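Local coordinates for NAD-dependent deacetylase 2 (Archaeoglobus fulgidus, PDB 1S7G), which is a zinc-binding sirtuin that removes acetyl groups from protein lysines using NAD, including on the chromatin protein Alba, thereby repressing transcription, at the interface of chains A and B. Numbering follows the deposited sequence. Chains: chain A/B, NAD-dependent deacetylase 2.

The interface of chains A and B. Residues chain A 45, 49-50, 58-59, 62; chain B 128-129, 152-153, 155.
B:Cys153 lays its carbonyl and its CB against chain A, among A:Val50, A:Asn59, A:Ala62, A:Glu49 and A:Arg58. B:Cys153 and B:Cys129 are zinc ligands, each the second cysteine of a CXXC pair in the four-cysteine zinc module of the sirtuins, so the rim of one subunit's zinc module rests on the short helices 47-50 and 53-58 of another. A:Val50 offers its CG1 branch, which lies 3.5 Å from B:Cys153 O, while the methyl of A:Ala62 and the amide ND2 of A:Asn59 come towards the same oxygen. Further along, at the side-chain end of the cysteine, A:Arg58 NH2 lies 3.7 Å from B:Cys153 CB.

A:Glu49 reaches over towards the other cysteine. Its chain bends at chi2 (-52°), bringing OE1 to within 3.6 Å of B:Cys129 CB, and its CG meets the methylene CE of B:Lys152 at 3.9 Å. The extended lysine runs at a slant across it; NZ stays 4.9 Å from A:Glu49 OE2, too far for a salt bridge, though the opposite charges would probably still attract. Within chain A, OE1 uses its anti lone pair to take a salt-bridging hydrogen bond of 3.0 Å from A:Arg58 NH2, the oxygen lying 23° out of the guanidinium plane. An alanine in place of A:Glu49 would probably leave A:Arg58 NH2 without its carboxylate mate and the guanidinium less firmly held, and open a gap against B:Cys129 and B:Lys152.

Water 1 links the chains. It sits in plane at the guanidinium edge, bonded to A:Arg58 NE at 2.9 Å, and also binds A:Asn59 ND2 nearly straight (166° at H) and B:Asp128 OD1. Further out, B:Ser155 OG bonds that same OD1 from above the carboxylate plane. A:Ala62 N reaches A:Asn59 OD1 from above the amide plane, and with the water on ND2 this probably helps to set the amide's rotation. The contact may be one of crystal packing.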
loop_
_atom_site.group_PDB
_atom_site.type_symbol
_atom_site.label_atom_id
_atom_site.label_comp_id
_atom_site.label_asym_id
_atom_site.label_seq_id
_atom_site.Cartn_x
_atom_site.Cartn_y
_atom_site.Cartn_z
ATOM N N TYR A 45 -15.689 16.430 -4.781
ATOM C CA TYR A 45 -14.294 16.414 -4.339
ATOM C C TYR A 45 -13.898 15.420 -3.249
ATOM O O TYR A 45 -14.734 14.751 -2.636
ATOM C CB TYR A 45 -13.896 17.807 -3.860
ATOM C CG TYR A 45 -14.347 18.928 -4.761
ATOM C CD1 TYR A 45 -15.101 19.988 -4.255
ATOM C CD2 TYR A 45 -14.012 18.945 -6.114
ATOM C CE1 TYR A 45 -15.512 21.041 -5.074
ATOM C CE2 TYR A 45 -14.417 19.992 -6.942
ATOM C CZ TYR A 45 -15.165 21.034 -6.414
ATOM O OH TYR A 45 -15.566 22.068 -7.223
ATOM N N GLU A 49 -8.109 16.895 -0.073
ATOM C CA GLU A 49 -7.514 17.796 -1.049
ATOM C C GLU A 49 -8.053 19.211 -0.896
ATOM O O GLU A 49 -7.284 20.147 -0.679
ATOM C CB GLU A 49 -7.781 17.325 -2.487
ATOM C CG GLU A 49 -6.860 16.216 -3.001
ATOM C CD GLU A 49 -5.373 16.542 -2.837
ATOM O OE1 GLU A 49 -4.946 17.668 -3.186
ATOM O OE2 GLU A 49 -4.630 15.658 -2.358
ATOM N N VAL A 50 -9.374 19.366 -0.994
ATOM C CA VAL A 50 -9.999 20.688 -0.909
ATOM C C VAL A 50 -10.115 21.325 0.463
ATOM O O VAL A 50 -10.054 22.548 0.571
ATOM C CB VAL A 50 -11.420 20.692 -1.520
ATOM C CG1 VAL A 50 -11.361 20.302 -3.001
ATOM C CG2 VAL A 50 -12.319 19.748 -0.738
ATOM N N ARG A 58 -4.727 27.468 -2.220
ATOM C CA ARG A 58 -4.677 27.411 -3.678
ATOM C C ARG A 58 -6.025 27.507 -4.394
ATOM O O ARG A 58 -6.088 27.982 -5.527
ATOM C CB ARG A 58 -3.976 26.132 -4.143
ATOM C CG ARG A 58 -4.739 24.860 -3.841
ATOM C CD ARG A 58 -4.545 23.826 -4.945
ATOM N NE ARG A 58 -5.270 22.587 -4.665
ATOM C CZ ARG A 58 -4.823 21.627 -3.862
ATOM N NH1 ARG A 58 -3.649 21.758 -3.261
ATOM N NH2 ARG A 58 -5.550 20.534 -3.659
ATOM N N ASN A 59 -7.096 27.071 -3.739
ATOM C CA ASN A 59 -8.416 27.082 -4.361
ATOM C C ASN A 59 -9.516 27.315 -3.326
ATOM O O ASN A 59 -10.256 26.393 -2.973
ATOM C CB ASN A 59 -8.649 25.740 -5.063
ATOM C CG ASN A 59 -9.762 25.799 -6.100
ATOM O OD1 ASN A 59 -10.632 26.662 -6.049
ATOM N ND2 ASN A 59 -9.740 24.863 -7.039
ATOM N N ALA A 62 -13.119 26.269 -4.260
ATOM C CA ALA A 62 -13.442 24.847 -4.155
ATOM C C ALA A 62 -13.702 24.491 -2.688
ATOM O O ALA A 62 -14.607 23.705 -2.376
ATOM C CB ALA A 62 -12.298 23.990 -4.722
ATOM N N ASP B 128 -2.575 20.298 -10.226
ATOM C CA ASP B 128 -2.628 20.610 -8.805
ATOM C C ASP B 128 -2.522 19.388 -7.903
ATOM O O ASP B 128 -1.612 19.304 -7.085
ATOM C CB ASP B 128 -3.907 21.395 -8.482
ATOM C CG ASP B 128 -3.750 22.893 -8.725
ATOM O OD1 ASP B 128 -4.773 23.589 -8.911
ATOM O OD2 ASP B 128 -2.601 23.379 -8.714
ATOM N N CYS B 129 -3.425 18.427 -8.059
ATOM C CA CYS B 129 -3.384 17.254 -7.195
ATOM C C CYS B 129 -2.782 16.000 -7.830
ATOM O O CYS B 129 -2.693 14.955 -7.184
ATOM C CB CYS B 129 -4.791 16.947 -6.667
ATOM S SG CYS B 129 -5.935 16.288 -7.896
ATOM N N LYS B 152 -11.551 15.952 -8.213
ATOM C CA LYS B 152 -10.959 15.618 -6.927
ATOM C C LYS B 152 -10.561 16.859 -6.107
ATOM O O LYS B 152 -10.808 16.913 -4.897
ATOM C CB LYS B 152 -9.734 14.716 -7.129
ATOM C CG LYS B 152 -9.147 14.186 -5.832
ATOM C CD LYS B 152 -8.002 13.224 -6.075
ATOM C CE LYS B 152 -7.359 12.801 -4.762
ATOM N NZ LYS B 152 -6.258 11.819 -4.973
ATOM N N CYS B 153 -9.955 17.854 -6.755
ATOM C CA CYS B 153 -9.538 19.055 -6.036
ATOM C C CYS B 153 -10.175 20.347 -6.542
ATOM O O CYS B 153 -9.925 21.415 -5.989
ATOM C CB CYS B 153 -8.012 19.198 -6.086
ATOM S SG CYS B 153 -7.385 20.038 -7.566
ATOM N N SER B 155 -9.548 21.942 -9.256
ATOM C CA SER B 155 -8.617 22.760 -10.022
ATOM C C SER B 155 -9.018 22.900 -11.477
ATOM O O SER B 155 -9.602 21.990 -12.062
ATOM C CB SER B 155 -7.212 22.163 -9.968
ATOM O OG SER B 155 -6.365 22.806 -10.908
HETATM O O HOH W 1 -7.177 23.096 -6.836
#